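Local coordinates for intracellular protease/amidase (Salmonella enterica subsp. enterica serovar Typhimurium, PDB 4K2H), which belongs to the DJ-1/PfpI family, binds zinc and may act as a peptidase, although its physiological role has not been established, at residues A[41-46]-A[52-57]; A[94-99]-A[118-123]. The protein carries 1 engineered substitution. One frame throughout, in Å; residues are numbered along the deposited sequence.

Interaction 1 (41-46 with 52-57) and interaction 2 (94-99 with 118-123) belong to one DJ-1/PfpI domain but share no element; their centres lie 27 Å apart and their nearest atoms about 11 Å. Both are partly buried. The first is a local beta hairpin, burying 412 Å² between its segments, built mainly from backbone hydrogen bonds and extended by one arginine side chain; it lies beside zinc ligands and at the subunit interface. The second buries 116 Å² and rests on hydrogen-bonded salt bridges, an aspartate on a helix meeting a lysine and an arginine of a loop, away from the zinc sites and the second subunit.

Interaction 1 (A[41-46]-A[52-57])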
loop_
_atom_site.group_PDB
_atom_site.type_symbol
_atom_site.label_atom_id
_atom_site.label_comp_id
_atom_site.label_asym_id
_atom_site.label_seq_id
_atom_site.Cartn_x
_atom_site.Cartn_y
_atom_site.Cartn_z
ATOM N N GLU A 41 -15.667 11.711 -13.873
ATOM C CA GLU A 41 -17.027 11.167 -14.056
ATOM C C GLU A 41 -17.153 9.661 -13.713
ATOM O O GLU A 41 -18.167 9.034 -13.996
ATOM C CB GLU A 41 -17.447 11.377 -15.511
ATOM C CG GLU A 41 -16.590 10.574 -16.529
ATOM C CD GLU A 41 -15.103 10.990 -16.556
ATOM O OE1 GLU A 41 -14.253 10.148 -16.218
ATOM O OE2 GLU A 41 -14.773 12.162 -16.876
ATOM N N SER A 42 -16.130 9.083 -13.105
ATOM C CA SER A 42 -16.046 7.647 -12.992
ATOM C C SER A 42 -15.653 7.272 -11.565
ATOM O O SER A 42 -14.853 7.972 -10.951
ATOM C CB SER A 42 -14.986 7.173 -13.975
ATOM O OG SER A 42 -14.703 5.806 -13.736
ATOM N N ARG A 43 -16.214 6.190 -11.037
ATOM C CA ARG A 43 -15.803 5.681 -9.738
ATOM C C ARG A 43 -14.669 4.683 -9.811
ATOM O O ARG A 43 -13.863 4.588 -8.878
ATOM C CB ARG A 43 -16.993 5.124 -8.967
ATOM C CG ARG A 43 -17.682 6.246 -8.210
ATOM C CD ARG A 43 -18.847 5.783 -7.371
ATOM N NE ARG A 43 -18.431 4.798 -6.395
ATOM C CZ ARG A 43 -19.270 4.037 -5.716
ATOM N NH1 ARG A 43 -20.554 4.157 -5.896
ATOM N NH2 ARG A 43 -18.807 3.129 -4.881
ATOM N N ALA A 44 -14.583 3.951 -10.914
ATOM C CA ALA A 44 -13.429 3.074 -11.140
ATOM C C ALA A 44 -12.257 3.935 -11.551
ATOM O O ALA A 44 -12.399 4.800 -12.392
ATOM C CB ALA A 44 -13.727 2.040 -12.209
ATOM N N VAL A 45 -11.098 3.723 -10.937
ATOM C CA VAL A 45 -9.904 4.484 -11.302
ATOM C C VAL A 45 -8.717 3.546 -11.329
ATOM O O VAL A 45 -8.525 2.748 -10.393
ATOM C CB VAL A 45 -9.598 5.565 -10.257
ATOM C CG1 VAL A 45 -8.493 6.471 -10.754
ATOM C CG2 VAL A 45 -10.836 6.377 -9.924
ATOM N N VAL A 46 -7.900 3.658 -12.358
ATOM C CA VAL A 46 -6.740 2.792 -12.482
ATOM C C VAL A 46 -5.457 3.506 -11.997
ATOM O O VAL A 46 -5.119 4.604 -12.464
ATOM C CB VAL A 46 -6.608 2.298 -13.936
ATOM C CG1 VAL A 46 -5.393 1.401 -14.119
ATOM C CG2 VAL A 46 -7.853 1.534 -14.315
ATOM N N PRO A 52 -6.949 -1.416 -10.741
ATOM C CA PRO A 52 -8.185 -0.680 -10.786
ATOM C C PRO A 52 -8.867 -0.794 -9.454
ATOM O O PRO A 52 -8.929 -1.891 -8.881
ATOM C CB PRO A 52 -9.011 -1.382 -11.872
ATOM C CG PRO A 52 -8.079 -2.367 -12.531
ATOM C CD PRO A 52 -7.021 -2.664 -11.520
ATOM N N MET A 53 -9.375 0.334 -8.991
ATOM C CA MET A 53 -10.056 0.427 -7.710
ATOM C C MET A 53 -11.321 1.227 -7.832
ATOM O O MET A 53 -11.372 2.231 -8.521
ATOM C CB MET A 53 -9.217 1.143 -6.690
ATOM C CG MET A 53 -7.878 0.535 -6.540
ATOM S SD MET A 53 -6.982 1.177 -5.083
ATOM C CE MET A 53 -5.485 0.279 -5.350
ATOM N N VAL A 54 -12.323 0.822 -7.090
ATOM C CA VAL A 54 -13.549 1.572 -7.063
ATOM C C VAL A 54 -13.508 2.558 -5.897
ATOM O O VAL A 54 -13.595 2.144 -4.751
ATOM C CB VAL A 54 -14.744 0.622 -6.919
ATOM C CG1 VAL A 54 -16.034 1.409 -6.931
ATOM C CG2 VAL A 54 -14.711 -0.436 -8.019
ATOM N N ALA A 55 -13.407 3.854 -6.203
ATOM C CA ALA A 55 -13.583 4.904 -5.180
ATOM C C ALA A 55 -14.922 4.858 -4.451
ATOM O O ALA A 55 -15.954 4.455 -5.001
ATOM C CB ALA A 55 -13.353 6.301 -5.770
ATOM N N ASP A 56 -14.916 5.294 -3.209
ATOM C CA ASP A 56 -16.172 5.393 -2.445
ATOM C C ASP A 56 -17.168 6.353 -3.113
ATOM O O ASP A 56 -18.379 6.092 -3.166
ATOM C CB ASP A 56 -15.906 5.817 -1.000
ATOM C CG ASP A 56 -15.091 4.795 -0.230
ATOM O OD1 ASP A 56 -15.362 3.608 -0.398
ATOM O OD2 ASP A 56 -14.158 5.154 0.526
ATOM N N SER A 57 -16.666 7.448 -3.665
ATOM C CA SER A 57 -17.560 8.421 -4.267
ATOM C C SER A 57 -16.763 9.286 -5.215
ATOM O O SER A 57 -15.656 8.922 -5.601
ATOM C CB SER A 57 -18.249 9.223 -3.143
ATOM O OG SER A 57 -18.968 10.334 -3.625
#
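Strands 44-46 and 52-54 run antiparallel at 152°, their axes 4.5 Å apart, with Val-45 facing Met-53 as a hydrogen-bonded pair between the non-hydrogen-bonded pairs Ala-44/Val-54 and Val-46/Pro-52. The central pair is closed in both directions: Val-45 N donates to Met-53 O and Met-53 N to Val-45 O, each at 2.9 Å. Two residues along, just beyond the regular strands, Ala-55 N donates to Arg-43 O at 2.8 Å. Arg-43 then adds a bond from its side chain. A bend at chi3 (59°) brings the guanidinium edge of Arg-43 to the 52-57 segment, where NE of Arg-43 donates to Ala-55 O at 2.9 Å, with the acceptor near the guanidinium plane; a bond from NH2 to the same oxygen is weak. Ala-55 is thus held at both its N-H and its C=O by Arg-43. Asp-56 O lies 3.2 Å above one face of the Arg-43 guanidinium, offset toward its rim, without a hydrogen bond. On the face of the hairpin carrying Ala-44, Val-46, Pro-52 and Val-54, Val-46 and Pro-52 lie side by side, CG2 of Val-46 being 4.0 Å from CB of Pro-52. Val-45 and Met-53 occupy the other face. There, Met-53 touches Ile-21 and the zinc ligand Glu-17 on helix 17-29, while Val-45 packs on Ala-38 of strand 33-38. Backbone bonds from Pro-52 and Val-54 to the second subunit place strand 52-54 at the dimer interface, and Ser-57 begins strand 57-58, an outermost strand of the parallel sheet in this chain, hydrogen-bonded to strand 33-38.

Interaction 2 (A[94-99]-A[118-123]); sequences RHDAAG and LLKGRR
The carboxylate of Asp-96 and the guanidinium of Arg-122 meet edge to edge with their planes only 6° apart, while CE of Lys-120 sits 3.1 Å above one guanidinium face, offset toward the rim, and Leu-119 O lies at another part of its edge. The grip is an end-on, two-pronged salt bridge: NH1 of Arg-122 donates to OD1 of Asp-96 at 3.1 Å, and NH2 of Arg-122 to OD2 of Asp-96 at 3.0 Å. Each oxygen uses its syn lone pair, and both bonds are fairly straight, evidence of an even fit. NZ of Lys-120 completes the charge network with a weak bond to OD1 of Asp-96 at 3.2 Å. OD1 also accepts from Asn-149 ND2, so three donors meet it, one of them weakly. Two positive groups around one carboxylate would probably stabilise its ionised form. Asp-96 reaches across because its CG stands anti to the backbone N (chi1 -157°). Its own loop also holds the arginine: NE of Arg-122 donates to Leu-119 O at 2.7 Å, approaching above the carbonyl plane. Arg-122 N reaches that oxygen from the opposite face, closing the type I' turn from Leu-119 to Arg-122. Asp-96 also takes part in ending its helix, since Gly-99 N bonds to Asp-96 O within a Schellman motif. The contact thus ties the C-terminal end of helix 86-97 to the loop between helix 108-114 and strand 123-124, with Ile-102 of strand 101-104 against Asp-96 and strands 144-147 and 150-153 packing against Arg-122.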
loop_
_atom_site.group_PDB
_atom_site.type_symbol
_atom_site.label_atom_id
_atom_site.label_comp_id
_atom_site.label_asym_id
_atom_site.label_seq_id
_atom_site.Cartn_x
_atom_site.Cartn_y
_atom_site.Cartn_z
ATOM N N ARG A 94 -10.872 25.444 -1.119
ATOM C CA ARG A 94 -11.893 25.629 -0.126
ATOM C C ARG A 94 -11.480 25.044 1.227
ATOM O O ARG A 94 -11.642 25.685 2.268
ATOM C CB ARG A 94 -13.186 24.995 -0.632
ATOM C CG ARG A 94 -14.360 25.067 0.327
ATOM C CD ARG A 94 -15.652 24.648 -0.367
ATOM N NE ARG A 94 -15.586 23.305 -0.948
ATOM C CZ ARG A 94 -15.798 22.173 -0.285
ATOM N NH1 ARG A 94 -15.731 21.005 -0.932
ATOM N NH2 ARG A 94 -16.085 22.180 1.009
ATOM N N HIS A 95 -10.978 23.816 1.213
ATOM C CA HIS A 95 -10.522 23.174 2.432
ATOM C C HIS A 95 -9.352 23.945 3.027
ATOM O O HIS A 95 -9.257 24.095 4.244
ATOM C CB HIS A 95 -10.125 21.704 2.196
ATOM C CG HIS A 95 -11.289 20.779 2.077
ATOM N ND1 HIS A 95 -12.061 20.713 0.945
ATOM C CD2 HIS A 95 -11.844 19.914 2.952
ATOM C CE1 HIS A 95 -13.035 19.836 1.113
ATOM N NE2 HIS A 95 -12.928 19.344 2.330
ATOM N N ASP A 96 -8.461 24.420 2.177
ATOM C CA ASP A 96 -7.314 25.137 2.652
ATOM C C ASP A 96 -7.781 26.403 3.384
ATOM O O ASP A 96 -7.320 26.675 4.493
ATOM C CB ASP A 96 -6.365 25.478 1.512
ATOM C CG ASP A 96 -4.947 25.727 1.985
ATOM O OD1 ASP A 96 -4.669 25.749 3.216
ATOM O OD2 ASP A 96 -4.095 25.897 1.099
ATOM N N ALA A 97 -8.731 27.120 2.799
ATOM C CA ALA A 97 -9.146 28.413 3.342
ATOM C C ALA A 97 -9.938 28.226 4.643
ATOM O O ALA A 97 -10.030 29.151 5.443
ATOM C CB ALA A 97 -9.974 29.181 2.318
ATOM N N ALA A 98 -10.505 27.032 4.847
ATOM C CA ALA A 98 -11.200 26.711 6.091
ATOM C C ALA A 98 -10.266 26.105 7.141
ATOM O O ALA A 98 -10.726 25.554 8.106
ATOM C CB ALA A 98 -12.357 25.769 5.807
ATOM N N GLY A 99 -8.955 26.178 6.932
ATOM C CA GLY A 99 -7.975 25.602 7.853
ATOM C C GLY A 99 -7.910 24.073 7.909
ATOM O O GLY A 99 -7.291 23.527 8.819
ATOM N N LEU A 118 -0.146 27.662 -4.969
ATOM C CA LEU A 118 -1.061 27.525 -3.834
ATOM C C LEU A 118 -0.346 27.093 -2.565
ATOM O O LEU A 118 -0.996 26.728 -1.584
ATOM C CB LEU A 118 -2.182 26.514 -4.144
ATOM C CG LEU A 118 -3.031 26.733 -5.414
ATOM C CD1 LEU A 118 -4.060 25.621 -5.575
ATOM C CD2 LEU A 118 -3.730 28.077 -5.379
ATOM N N LEU A 119 0.980 27.149 -2.564
ATOM C CA LEU A 119 1.746 26.758 -1.369
ATOM C C LEU A 119 1.741 27.850 -0.303
ATOM O O LEU A 119 1.872 27.538 0.880
ATOM C CB LEU A 119 3.161 26.316 -1.719
ATOM C CG LEU A 119 3.153 24.893 -2.298
ATOM C CD1 LEU A 119 4.501 24.535 -2.898
ATOM C CD2 LEU A 119 2.716 23.851 -1.266
ATOM N N LYS A 120 1.545 29.102 -0.728
ATOM C CA LYS A 120 1.377 30.252 0.176
ATOM C C LYS A 120 2.624 30.492 0.990
ATOM O O LYS A 120 2.543 30.798 2.172
ATOM C CB LYS A 120 0.173 30.075 1.127
ATOM C CG LYS A 120 -1.170 30.269 0.445
ATOM C CD LYS A 120 -2.331 30.198 1.424
ATOM C CE LYS A 120 -2.581 28.773 1.874
ATOM N NZ LYS A 120 -3.506 28.691 3.035
ATOM N N GLY A 121 3.774 30.334 0.348
ATOM C CA GLY A 121 5.063 30.451 1.025
ATOM C C GLY A 121 5.369 29.322 2.005
ATOM O O GLY A 121 6.383 29.367 2.673
ATOM N N ARG A 122 4.527 28.292 2.101
ATOM C CA ARG A 122 4.717 27.331 3.187
ATOM C C ARG A 122 5.862 26.374 2.956
ATOM O O ARG A 122 6.293 26.155 1.816
ATOM C CB ARG A 122 3.441 26.569 3.492
ATOM C CG ARG A 122 2.412 27.398 4.257
ATOM C CD ARG A 122 1.078 26.675 4.294
ATOM N NE ARG A 122 0.543 26.489 2.931
ATOM C CZ ARG A 122 -0.698 26.106 2.659
ATOM N NH1 ARG A 122 -1.567 25.885 3.633
ATOM N NH2 ARG A 122 -1.088 25.980 1.402
ATOM N N ARG A 123 6.378 25.836 4.065
ATOM C CA ARG A 123 7.382 24.780 4.020
ATOM C C ARG A 123 6.725 23.463 3.602
ATOM O O ARG A 123 5.636 23.149 4.052
ATOM C CB ARG A 123 8.075 24.624 5.373
ATOM C CG ARG A 123 8.985 25.810 5.717
ATOM C CD ARG A 123 9.571 25.662 7.109
ATOM N NE ARG A 123 8.508 25.765 8.106
ATOM C CZ ARG A 123 8.021 24.760 8.835
ATOM N NH1 ARG A 123 7.031 25.005 9.698
ATOM N NH2 ARG A 123 8.504 23.519 8.722
#